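N-(5'-phosphoribosyl)anthranilate isomerase (PDB 4WUI) probably catalyses the isomerisation of N-(5-phospho-beta-D-ribosyl)anthranilate to 1-(2-carboxyphenylamino)-1-deoxy-D-ribulose 5-phosphate, a step of tryptophan biosynthesis. Local coordinates at residues I17-A22 with K188-I193; I28-A33 with S46-T51; S36-T41 with G180-P185; T58-A63 with L71-S76. All coordinates share one frame; numbering follows the deposited sequence.

Overall arrangement
The chain folds as a closed (beta/alpha)8 barrel of eight parallel strands. From the N terminus, helix 14-22 comes first; it meets the start of helix 190-204 in contact 1, which closes the longest loop and brings the first and last helices together. The other three contacts nest inside that loop. Contact 2 packs strand 27-32 against helix 42-50, the helix that follows it. Contact 3 ties the loop between these two elements to residues 180-185, so contacts 2 and 3 cross along the chain. Contact 4 repeats the strand-helix packing for strand 57-62 and helix 67-77. It lies in series after contact 2 and inside the loop of contact 3.

Contact 1: residues I17-A22 with K188-I193; sequences IDAAQA and KDPAKI
Ala-19 and Pro-190 form the closest part of this helix-helix contact. The methyl of Ala-19 points at residues 188-193 and lies 3.6 Å from both CA and CB of Pro-190. The proline ring turns its CB and CG edge to this methyl. The small alanine lets the backbones come near: the two CA atoms are 5.1 Å apart.

One turn on, Ile-193 also points across. Its CG2 stands anti to the backbone N and rests against the backbone of Ala-19, 4.0 Å from Ala-19 O. The same CG2 is 4.2 Å from Ala-20 CA. The other branch runs beside the backbone N (chi1 -70°) and extends at chi2, which brings CD1 to 4.1 Å from Ala-19 CB. The two branches thus meet Ala-19 at its carbonyl and at its methyl. The side chains that meet are all apolar.

Asp-189 is the N-cap of helix 190-204. Its OD1 accepts a weak bond from Ala-191 N.

Pro-190 also touches His-15 of helix 14-22. On the barrel side, Ala-20 packs on Ile-28 and Ile-17 on Phe-30, both in strand 27-32. Helix 14-22 is held between strand 27-32 on one side and helix 190-204 on another.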
loop_
_atom_site.group_PDB
_atom_site.type_symbol
_atom_site.label_atom_id
_atom_site.label_comp_id
_atom_site.label_asym_id
_atom_site.label_seq_id
_atom_site.Cartn_x
_atom_site.Cartn_y
_atom_site.Cartn_z
ATOM N N ILE A 17 -0.184 -12.495 8.042
ATOM C CA ILE A 17 -1.376 -11.829 8.550
ATOM C C ILE A 17 -1.327 -11.761 10.064
ATOM O O ILE A 17 -1.654 -10.702 10.638
ATOM C CB ILE A 17 -2.674 -12.510 8.062
ATOM C CG1 ILE A 17 -2.832 -12.302 6.537
ATOM C CG2 ILE A 17 -3.890 -11.974 8.809
ATOM C CD1 ILE A 17 -4.011 -13.024 5.927
ATOM N N ASP A 18 -0.932 -12.852 10.726
ATOM C CA ASP A 18 -0.862 -12.846 12.168
ATOM C C ASP A 18 0.079 -11.757 12.671
ATOM O O ASP A 18 -0.221 -11.070 13.668
ATOM C CB ASP A 18 -0.358 -14.214 12.678
ATOM C CG ASP A 18 -1.382 -15.317 12.565
ATOM O OD1 ASP A 18 -2.565 -15.001 12.357
ATOM O OD2 ASP A 18 -0.987 -16.496 12.695
ATOM N N ALA A 19 1.221 -11.589 12.013
ATOM C CA ALA A 19 2.169 -10.547 12.419
ATOM C C ALA A 19 1.578 -9.159 12.196
ATOM O O ALA A 19 1.769 -8.245 13.009
ATOM C CB ALA A 19 3.468 -10.706 11.660
ATOM N N ALA A 20 0.894 -8.968 11.083
ATOM C CA ALA A 20 0.274 -7.684 10.796
ATOM C C ALA A 20 -0.811 -7.345 11.836
ATOM O O ALA A 20 -0.917 -6.192 12.273
ATOM C CB ALA A 20 -0.292 -7.714 9.396
ATOM N N GLN A 21 -1.618 -8.339 12.248
ATOM C CA GLN A 21 -2.646 -8.123 13.275
ATOM C C GLN A 21 -1.980 -7.831 14.617
ATOM O O GLN A 21 -2.454 -6.992 15.378
ATOM C CB GLN A 21 -3.595 -9.335 13.420
ATOM C CG GLN A 21 -4.474 -9.695 12.175
ATOM C CD GLN A 21 -5.911 -9.092 12.087
ATOM O OE1 GLN A 21 -6.722 -9.614 11.317
ATOM N NE2 GLN A 21 -6.201 -7.992 12.783
ATOM N N ALA A 22 -0.902 -8.545 14.943
ATOM C CA ALA A 22 -0.226 -8.345 16.217
ATOM C C ALA A 22 0.397 -6.950 16.314
ATOM O O ALA A 22 0.503 -6.398 17.404
ATOM C CB ALA A 22 0.823 -9.419 16.446
ATOM N N LYS A 188 6.535 -12.513 3.660
ATOM C CA LYS A 188 6.636 -11.459 4.671
ATOM C C LYS A 188 7.237 -12.045 5.941
ATOM O O LYS A 188 6.935 -13.173 6.343
ATOM C CB LYS A 188 5.298 -10.786 4.920
ATOM C CG LYS A 188 5.190 -9.439 4.233
ATOM C CD LYS A 188 5.212 -9.540 2.723
ATOM C CE LYS A 188 5.261 -8.175 2.070
ATOM N NZ LYS A 188 5.232 -8.276 0.599
ATOM N N ASP A 189 8.088 -11.252 6.584
ATOM C CA ASP A 189 8.860 -11.652 7.752
ATOM C C ASP A 189 8.229 -11.015 8.992
ATOM O O ASP A 189 8.279 -9.795 9.130
ATOM C CB ASP A 189 10.296 -11.137 7.549
ATOM C CG ASP A 189 11.243 -11.540 8.670
ATOM O OD1 ASP A 189 10.780 -11.775 9.801
ATOM O OD2 ASP A 189 12.472 -11.644 8.432
ATOM N N PRO A 190 7.654 -11.819 9.916
ATOM C CA PRO A 190 7.021 -11.211 11.096
ATOM C C PRO A 190 7.922 -10.247 11.865
ATOM O O PRO A 190 7.441 -9.214 12.310
ATOM C CB PRO A 190 6.651 -12.445 11.942
ATOM C CG PRO A 190 6.346 -13.498 10.911
ATOM C CD PRO A 190 7.442 -13.283 9.880
ATOM N N ALA A 191 9.193 -10.594 12.048
ATOM C CA ALA A 191 10.070 -9.710 12.810
ATOM C C ALA A 191 10.236 -8.362 12.118
ATOM O O ALA A 191 10.315 -7.332 12.793
ATOM C CB ALA A 191 11.418 -10.364 13.040
ATOM N N LYS A 192 10.341 -8.363 10.796
ATOM C CA LYS A 192 10.467 -7.107 10.070
ATOM C C LYS A 192 9.183 -6.294 10.130
ATOM O O LYS A 192 9.243 -5.064 10.196
ATOM C CB LYS A 192 10.906 -7.314 8.621
ATOM C CG LYS A 192 12.331 -7.828 8.495
ATOM C CD LYS A 192 12.725 -7.950 7.049
ATOM C CE LYS A 192 14.152 -8.387 6.881
ATOM N NZ LYS A 192 14.541 -8.307 5.454
ATOM N N ILE A 193 8.024 -6.945 10.051
ATOM C CA ILE A 193 6.764 -6.219 10.199
ATOM C C ILE A 193 6.704 -5.533 11.545
ATOM O O ILE A 193 6.371 -4.353 11.644
ATOM C CB ILE A 193 5.552 -7.171 9.971
ATOM C CG1 ILE A 193 5.458 -7.569 8.479
ATOM C CG2 ILE A 193 4.253 -6.533 10.436
ATOM C CD1 ILE A 193 4.485 -8.705 8.222
#

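Contact 2: residues I28-A33 with S46-T51; sequences IGFVHA and STLTAT
Phe-30 meets Leu-48 and Thr-49 inside a beta-alpha-beta unit of the TIM barrel. Strand 27-32 supplies the phenylalanine, and helix 42-50 lies over it. All three touching residues are buried.

The tight part is the ring. Leu-48 CB sits over one face, 4.2 Å from the ring centroid and 27° off the normal, a CH-pi contact. Leu-48 CD1 follows the same ring side near CD1 and CE1. On the opposite face, Ile-28 CG2 lies 3.5 Å from the ring plane, offset toward the rim. Phe-30 CG is anti to its carbonyl carbon (chi1 -61°), which sends the ring outward to the helix. Ile-45 also touches it. Cutting Phe-30 back to an alanine is likely to leave a gap beneath Leu-48 CB and remove the ring that Thr-49 and Ile-45 rest on.

The solvent side is different. Thr-47, Ala-50 and Thr-51 are exposed and do not touch the strand. Thr-51 turns back on the preceding turn: its OG1 and N both donate to Leu-48 O.

Thr-49 OG1 belongs to the packed side. It is hydrogen-bonded to Ile-45 O and also approaches the ring obliquely, 3.5 Å from Phe-30 CD2.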
loop_
_atom_site.group_PDB
_atom_site.type_symbol
_atom_site.label_atom_id
_atom_site.label_comp_id
_atom_site.label_asym_id
_atom_site.label_seq_id
_atom_site.Cartn_x
_atom_site.Cartn_y
_atom_site.Cartn_z
ATOM N N ILE A 28 -3.903 -4.309 4.942
ATOM C CA ILE A 28 -3.160 -5.418 4.345
ATOM C C ILE A 28 -3.533 -5.484 2.879
ATOM O O ILE A 28 -4.732 -5.505 2.535
ATOM C CB ILE A 28 -3.499 -6.778 5.015
ATOM C CG1 ILE A 28 -2.930 -6.832 6.422
ATOM C CG2 ILE A 28 -2.998 -7.932 4.152
ATOM C CD1 ILE A 28 -3.450 -8.021 7.280
ATOM N N GLY A 29 -2.524 -5.515 2.006
ATOM C CA GLY A 29 -2.727 -5.718 0.588
ATOM C C GLY A 29 -2.496 -7.146 0.133
ATOM O O GLY A 29 -1.545 -7.790 0.536
ATOM N N PHE A 30 -3.385 -7.594 -0.741
ATOM C CA PHE A 30 -3.317 -8.892 -1.419
ATOM C C PHE A 30 -3.172 -8.600 -2.903
ATOM O O PHE A 30 -4.058 -7.974 -3.507
ATOM C CB PHE A 30 -4.585 -9.702 -1.142
ATOM C CG PHE A 30 -4.794 -10.007 0.317
ATOM C CD1 PHE A 30 -3.844 -10.730 1.045
ATOM C CD2 PHE A 30 -5.936 -9.591 0.986
ATOM C CE1 PHE A 30 -4.047 -11.001 2.397
ATOM C CE2 PHE A 30 -6.106 -9.874 2.348
ATOM C CZ PHE A 30 -5.166 -10.576 3.031
ATOM N N VAL A 31 -2.050 -9.015 -3.469
ATOM C CA VAL A 31 -1.713 -8.696 -4.840
ATOM C C VAL A 31 -2.254 -9.742 -5.799
ATOM O O VAL A 31 -2.043 -10.939 -5.615
ATOM C CB VAL A 31 -0.192 -8.564 -4.984
ATOM C CG1 VAL A 31 0.251 -8.477 -6.449
ATOM C CG2 VAL A 31 0.311 -7.387 -4.187
ATOM N N HIS A 32 -2.950 -9.272 -6.834
ATOM C CA HIS A 32 -3.389 -10.081 -7.934
ATOM C C HIS A 32 -2.791 -9.453 -9.173
ATOM O O HIS A 32 -3.256 -8.415 -9.633
ATOM C CB HIS A 32 -4.906 -10.108 -8.028
ATOM C CG HIS A 32 -5.411 -10.971 -9.126
ATOM N ND1 HIS A 32 -5.437 -12.352 -9.070
ATOM C CD2 HIS A 32 -5.929 -10.632 -10.320
ATOM C CE1 HIS A 32 -5.931 -12.827 -10.196
ATOM N NE2 HIS A 32 -6.235 -11.804 -10.973
ATOM N N ALA A 33 -1.690 -10.039 -9.628
ATOM C CA ALA A 33 -0.833 -9.451 -10.677
ATOM C C ALA A 33 0.121 -10.563 -11.064
ATOM O O ALA A 33 1.110 -10.799 -10.383
ATOM C CB ALA A 33 -0.058 -8.251 -10.163
ATOM N N SER A 46 -9.658 -14.779 -1.601
ATOM C CA SER A 46 -10.904 -14.887 -0.881
ATOM C C SER A 46 -10.672 -15.481 0.511
ATOM O O SER A 46 -11.124 -14.909 1.518
ATOM C CB SER A 46 -11.879 -15.720 -1.680
ATOM O OG SER A 46 -12.282 -15.035 -2.854
ATOM N N THR A 47 -9.973 -16.604 0.621
ATOM C CA THR A 47 -9.807 -17.171 1.951
ATOM C C THR A 47 -8.962 -16.267 2.847
ATOM O O THR A 47 -9.298 -16.080 4.029
ATOM C CB THR A 47 -9.245 -18.589 1.967
ATOM O OG1 THR A 47 -7.902 -18.553 1.494
ATOM C CG2 THR A 47 -10.088 -19.560 1.151
ATOM N N LEU A 48 -7.906 -15.684 2.306
ATOM C CA LEU A 48 -7.050 -14.821 3.116
ATOM C C LEU A 48 -7.844 -13.629 3.661
ATOM O O LEU A 48 -7.757 -13.273 4.846
ATOM C CB LEU A 48 -5.874 -14.318 2.290
ATOM C CG LEU A 48 -4.733 -15.320 2.068
ATOM C CD1 LEU A 48 -3.875 -14.904 0.887
ATOM C CD2 LEU A 48 -3.883 -15.525 3.309
ATOM N N THR A 49 -8.623 -13.000 2.795
ATOM C CA THR A 49 -9.383 -11.830 3.170
ATOM C C THR A 49 -10.337 -12.127 4.305
ATOM O O THR A 49 -10.499 -11.318 5.219
ATOM C CB THR A 49 -10.148 -11.273 1.947
ATOM O OG1 THR A 49 -9.197 -10.802 0.980
ATOM C CG2 THR A 49 -11.086 -10.142 2.270
ATOM N N ALA A 50 -10.962 -13.303 4.268
ATOM C CA ALA A 50 -11.949 -13.669 5.260
ATOM C C ALA A 50 -11.333 -13.870 6.632
ATOM O O ALA A 50 -12.043 -13.840 7.623
ATOM C CB ALA A 50 -12.687 -14.923 4.831
ATOM N N THR A 51 -10.024 -14.068 6.712
ATOM C CA THR A 51 -9.374 -14.268 8.014
ATOM C C THR A 51 -9.005 -12.956 8.707
ATOM O O THR A 51 -8.644 -12.990 9.864
ATOM C CB THR A 51 -8.092 -15.114 7.915
ATOM O OG1 THR A 51 -7.032 -14.383 7.297
ATOM C CG2 THR A 51 -8.332 -16.427 7.153
#

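Contact 3: residues S36-T41 with G180-P185; sequences SPRHLT and GVESAP
Glu-182 and Arg-38 join the loops after strands 174-177 and 27-32, at the C-terminal end of the barrel, where TIM-barrel enzymes carry their active sites. Along residues 180-185, Val-181 packs first, on helix 190-204.

Glu-182 comes next, its extended chain delivering the carboxylate to the side of the guanidinium. Arg-38 NE donates to Glu-182 OE2 at 2.9 Å, and Arg-38 NH2 to Glu-182 OE1 at 2.8 Å. Both bonds are nearly straight, on the syn sides of the oxygens, with the donors tilted some 20° out of the carboxylate plane. The two planes are 17° apart. A bend at chi2 (114°) sets this side-on grip, which belongs to one of two modelled Arg-38 conformers.

After the corner at Ser-183, Pro-185 lays CB over one guanidinium face, 4.3 Å from Arg-38 NH2. The same CB meets Pro-37 CB at 3.6 Å. Ser-36 OG accepts from Arg-38 N, an ST turn.

Glu-182 OE2 also forms a salt bridge with Lys-188 NZ and accepts a hydrogen bond from Gly-186 N. A glutamine in its place would probably leave Arg-38 and Lys-188 without their shared negative charge. With two cations around it, the carboxylate is likely to stay ionised.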
loop_
_atom_site.group_PDB
_atom_site.type_symbol
_atom_site.label_atom_id
_atom_site.label_comp_id
_atom_site.label_asym_id
_atom_site.label_seq_id
_atom_site.Cartn_x
_atom_site.Cartn_y
_atom_site.Cartn_z
ATOM N N SER A 36 3.932 -10.525 -10.696
ATOM C CA SER A 36 4.535 -10.226 -9.387
ATOM C C SER A 36 4.825 -11.495 -8.622
ATOM O O SER A 36 4.014 -12.432 -8.627
ATOM C CB SER A 36 3.557 -9.412 -8.545
ATOM O OG SER A 36 3.984 -9.308 -7.195
ATOM N N PRO A 37 5.924 -11.510 -7.859
ATOM C CA PRO A 37 6.173 -12.655 -6.977
ATOM C C PRO A 37 5.194 -12.732 -5.806
ATOM O O PRO A 37 5.171 -13.752 -5.121
ATOM C CB PRO A 37 7.588 -12.419 -6.463
ATOM C CG PRO A 37 7.747 -10.922 -6.498
ATOM C CD PRO A 37 6.997 -10.507 -7.765
ATOM N N ARG A 38 4.419 -11.681 -5.573
ATOM C CA ARG A 38 3.406 -11.659 -4.526
ATOM C C ARG A 38 2.025 -12.070 -5.033
ATOM O O ARG A 38 1.059 -12.022 -4.279
ATOM C CB ARG A 38 3.381 -10.272 -3.856
ATOM C CG ARG A 38 4.698 -9.920 -3.209
ATOM C CD ARG A 38 5.393 -8.779 -3.863
ATOM N NE ARG A 38 6.725 -8.580 -3.336
ATOM C CZ ARG A 38 7.727 -8.138 -4.067
ATOM N NH1 ARG A 38 7.545 -7.761 -5.322
ATOM N NH2 ARG A 38 8.920 -8.082 -3.533
ATOM N N HIS A 39 1.927 -12.512 -6.288
ATOM C CA HIS A 39 0.651 -12.859 -6.911
ATOM C C HIS A 39 -0.137 -13.907 -6.138
ATOM O O HIS A 39 0.417 -14.937 -5.737
ATOM C CB HIS A 39 0.899 -13.373 -8.322
ATOM C CG HIS A 39 -0.353 -13.772 -9.053
ATOM N ND1 HIS A 39 -1.351 -12.870 -9.384
ATOM C CD2 HIS A 39 -0.762 -14.992 -9.491
ATOM C CE1 HIS A 39 -2.312 -13.538 -10.005
ATOM N NE2 HIS A 39 -1.983 -14.819 -10.076
ATOM N N LEU A 40 -1.437 -13.688 -6.047
ATOM C CA LEU A 40 -2.393 -14.614 -5.474
ATOM C C LEU A 40 -3.546 -14.841 -6.442
ATOM O O LEU A 40 -4.020 -13.912 -7.108
ATOM C CB LEU A 40 -2.962 -14.055 -4.164
ATOM C CG LEU A 40 -1.952 -13.844 -3.041
ATOM C CD1 LEU A 40 -2.576 -12.923 -1.973
ATOM C CD2 LEU A 40 -1.506 -15.141 -2.443
ATOM N N THR A 41 -4.037 -16.063 -6.475
ATOM C CA THR A 41 -5.215 -16.399 -7.277
ATOM C C THR A 41 -6.491 -15.971 -6.543
ATOM O O THR A 41 -6.486 -15.761 -5.341
ATOM C CB THR A 41 -5.304 -17.906 -7.502
ATOM O OG1 THR A 41 -5.603 -18.542 -6.252
ATOM C CG2 THR A 41 -4.022 -18.480 -8.102
ATOM N N GLY A 180 10.471 -4.206 1.835
ATOM C CA GLY A 180 11.274 -3.941 3.011
ATOM C C GLY A 180 10.919 -4.740 4.233
ATOM O O GLY A 180 11.657 -4.678 5.218
ATOM N N VAL A 181 9.815 -5.482 4.188
ATOM C CA VAL A 181 9.461 -6.375 5.290
ATOM C C VAL A 181 9.413 -7.841 4.860
ATOM O O VAL A 181 8.776 -8.658 5.504
ATOM C CB VAL A 181 8.167 -5.948 6.035
ATOM C CG1 VAL A 181 8.394 -4.612 6.741
ATOM C CG2 VAL A 181 6.953 -5.872 5.124
ATOM N N GLU A 182 10.122 -8.162 3.785
ATOM C CA GLU A 182 10.216 -9.519 3.263
ATOM C C GLU A 182 11.517 -10.182 3.643
ATOM O O GLU A 182 12.558 -9.561 3.680
ATOM C CB GLU A 182 10.139 -9.514 1.739
ATOM C CG GLU A 182 8.735 -9.269 1.263
ATOM C CD GLU A 182 8.543 -9.273 -0.235
ATOM O OE1 GLU A 182 9.526 -9.096 -0.981
ATOM O OE2 GLU A 182 7.383 -9.480 -0.682
ATOM N N SER A 183 11.452 -11.492 3.851
ATOM C CA SER A 183 12.636 -12.334 3.875
ATOM C C SER A 183 12.972 -12.881 2.482
ATOM O O SER A 183 14.107 -13.264 2.223
ATOM C CB SER A 183 12.443 -13.499 4.847
ATOM O OG SER A 183 11.290 -14.250 4.547
ATOM N N ALA A 184 11.986 -12.932 1.599
ATOM C CA ALA A 184 12.151 -13.336 0.206
ATOM C C ALA A 184 10.925 -12.779 -0.510
ATOM O O ALA A 184 9.936 -12.459 0.125
ATOM C CB ALA A 184 12.200 -14.872 0.098
ATOM N N PRO A 185 10.949 -12.672 -1.849
ATOM C CA PRO A 185 9.778 -12.109 -2.531
ATOM C C PRO A 185 8.552 -12.946 -2.274
ATOM O O PRO A 185 8.579 -14.173 -2.423
ATOM C CB PRO A 185 10.186 -12.115 -3.999
ATOM C CG PRO A 185 11.691 -12.032 -3.947
ATOM C CD PRO A 185 12.082 -12.859 -2.758
#

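Contact 4: residues T58-A63 with L71-S76; sequences TVLVVA and LALAES
Leu-60, Leu-73 and Ala-74 make this contact between strand 57-62 and the helix that follows it. The Leu-60 side chain points from the barrel wall to helix 67-77 and ends against one turn of it. CG lies anti to the backbone N (chi1 174°), and CD2 is the branch that goes deepest. It reaches 3.6 Å from Ala-74 N and so touches the helix backbone itself. The same methyl is 3.7 Å from Leu-73 CG. The other branch, CD1, meets Leu-73 CD2 at 4.1 Å.

Leu-73 has the same rotamer as Leu-60, with CG anti to N, but the two side chains cross at about a right angle. Leu-73 therefore lies across the end of Leu-60. Its CB, CG and CD2 all come within 4.0 Å of Leu-60 CD2. Beyond this pair, both leucines touch His-32 of strand 27-32.

Ala-74 is the small partner in the packing. Its CB is 4.1 Å from Leu-60 CD2, and its short side chain lets the helix come close: the CA atoms of Leu-60 and Ala-74 are 6.4 Å apart.

The other face of the helix turns away from the strand; Ala-72 and Glu-75 are exposed there. An apolar strand residue seated on its following helix is the packing of a beta-alpha-beta unit, here strand 57-62, helix 67-77 and strand 81-84 of the TIM barrel.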
loop_
_atom_site.group_PDB
_atom_site.type_symbol
_atom_site.label_atom_id
_atom_site.label_comp_id
_atom_site.label_asym_id
_atom_site.label_seq_id
_atom_site.Cartn_x
_atom_site.Cartn_y
_atom_site.Cartn_z
ATOM N N THR A 58 -8.754 -4.433 4.176
ATOM C CA THR A 58 -8.190 -5.334 3.190
ATOM C C THR A 58 -8.227 -4.671 1.815
ATOM O O THR A 58 -9.206 -4.028 1.440
ATOM C CB THR A 58 -8.952 -6.660 3.191
ATOM O OG1 THR A 58 -10.330 -6.407 2.917
ATOM C CG2 THR A 58 -8.777 -7.416 4.495
ATOM N N VAL A 59 -7.145 -4.848 1.062
ATOM C CA VAL A 59 -6.949 -4.151 -0.187
ATOM C C VAL A 59 -6.579 -5.150 -1.266
ATOM O O VAL A 59 -5.587 -5.870 -1.140
ATOM C CB VAL A 59 -5.829 -3.086 -0.053
ATOM C CG1 VAL A 59 -5.724 -2.275 -1.337
ATOM C CG2 VAL A 59 -6.049 -2.188 1.161
ATOM N N LEU A 60 -7.363 -5.187 -2.339
ATOM C CA LEU A 60 -7.017 -5.937 -3.543
ATOM C C LEU A 60 -6.167 -5.033 -4.408
ATOM O O LEU A 60 -6.603 -3.942 -4.787
ATOM C CB LEU A 60 -8.271 -6.363 -4.302
ATOM C CG LEU A 60 -8.019 -7.015 -5.648
ATOM C CD1 LEU A 60 -7.291 -8.358 -5.468
ATOM C CD2 LEU A 60 -9.299 -7.232 -6.404
ATOM N N VAL A 61 -4.952 -5.488 -4.727
ATOM C CA VAL A 61 -4.006 -4.696 -5.500
ATOM C C VAL A 61 -3.842 -5.314 -6.879
ATOM O O VAL A 61 -3.417 -6.464 -6.988
ATOM C CB VAL A 61 -2.641 -4.621 -4.770
ATOM C CG1 VAL A 61 -1.664 -3.813 -5.552
ATOM C CG2 VAL A 61 -2.801 -4.088 -3.358
ATOM N N VAL A 62 -4.220 -4.582 -7.929
ATOM C CA VAL A 62 -4.140 -5.063 -9.295
ATOM C C VAL A 62 -3.268 -4.154 -10.150
ATOM O O VAL A 62 -3.024 -2.987 -9.824
ATOM C CB VAL A 62 -5.547 -5.203 -9.937
ATOM C CG1 VAL A 62 -6.326 -6.311 -9.261
ATOM C CG2 VAL A 62 -6.317 -3.879 -9.854
ATOM N N ALA A 63 -2.814 -4.698 -11.267
ATOM C CA ALA A 63 -1.908 -3.999 -12.171
ATOM C C ALA A 63 -2.286 -4.139 -13.642
ATOM O O ALA A 63 -2.252 -3.161 -14.381
ATOM C CB ALA A 63 -0.473 -4.483 -11.960
ATOM N N LEU A 71 -12.938 -5.100 -10.821
ATOM C CA LEU A 71 -14.115 -4.791 -10.022
ATOM C C LEU A 71 -14.825 -6.055 -9.577
ATOM O O LEU A 71 -15.208 -6.201 -8.420
ATOM C CB LEU A 71 -15.058 -3.895 -10.816
ATOM C CG LEU A 71 -14.635 -2.438 -10.897
ATOM C CD1 LEU A 71 -15.398 -1.741 -12.012
ATOM C CD2 LEU A 71 -14.864 -1.735 -9.564
ATOM N N ALA A 72 -15.016 -6.986 -10.508
ATOM C CA ALA A 72 -15.676 -8.249 -10.180
ATOM C C ALA A 72 -14.899 -9.001 -9.100
ATOM O O ALA A 72 -15.496 -9.593 -8.186
ATOM C CB ALA A 72 -15.848 -9.103 -11.424
ATOM N N LEU A 73 -13.569 -8.974 -9.207
ATOM C CA LEU A 73 -12.723 -9.662 -8.230
ATOM C C LEU A 73 -12.762 -8.960 -6.864
ATOM O O LEU A 73 -12.791 -9.619 -5.818
ATOM C CB LEU A 73 -11.292 -9.717 -8.750
ATOM C CG LEU A 73 -10.306 -10.516 -7.893
ATOM C CD1 LEU A 73 -10.747 -11.957 -7.737
ATOM C CD2 LEU A 73 -8.943 -10.455 -8.546
ATOM N N ALA A 74 -12.809 -7.637 -6.847
ATOM C CA ALA A 74 -12.951 -6.927 -5.588
ATOM C C ALA A 74 -14.236 -7.313 -4.901
ATOM O O ALA A 74 -14.269 -7.531 -3.684
ATOM C CB ALA A 74 -12.891 -5.421 -5.808
ATOM N N GLU A 75 -15.327 -7.391 -5.662
ATOM C CA GLU A 75 -16.597 -7.790 -5.081
ATOM C C GLU A 75 -16.544 -9.227 -4.558
ATOM O O GLU A 75 -16.894 -9.491 -3.407
ATOM C CB GLU A 75 -17.715 -7.642 -6.111
ATOM C CG GLU A 75 -17.995 -6.203 -6.533
ATOM C CD GLU A 75 -18.690 -5.371 -5.456
ATOM O OE1 GLU A 75 -18.868 -4.156 -5.683
ATOM O OE2 GLU A 75 -19.073 -5.925 -4.397
ATOM N N SER A 76 -16.078 -10.160 -5.381
ATOM C CA SER A 76 -16.162 -11.568 -5.001
ATOM C C SER A 76 -15.268 -11.928 -3.831
ATOM O O SER A 76 -15.623 -12.779 -3.021
ATOM C CB SER A 76 -15.884 -12.449 -6.197
ATOM O OG SER A 76 -14.546 -12.402 -6.595
#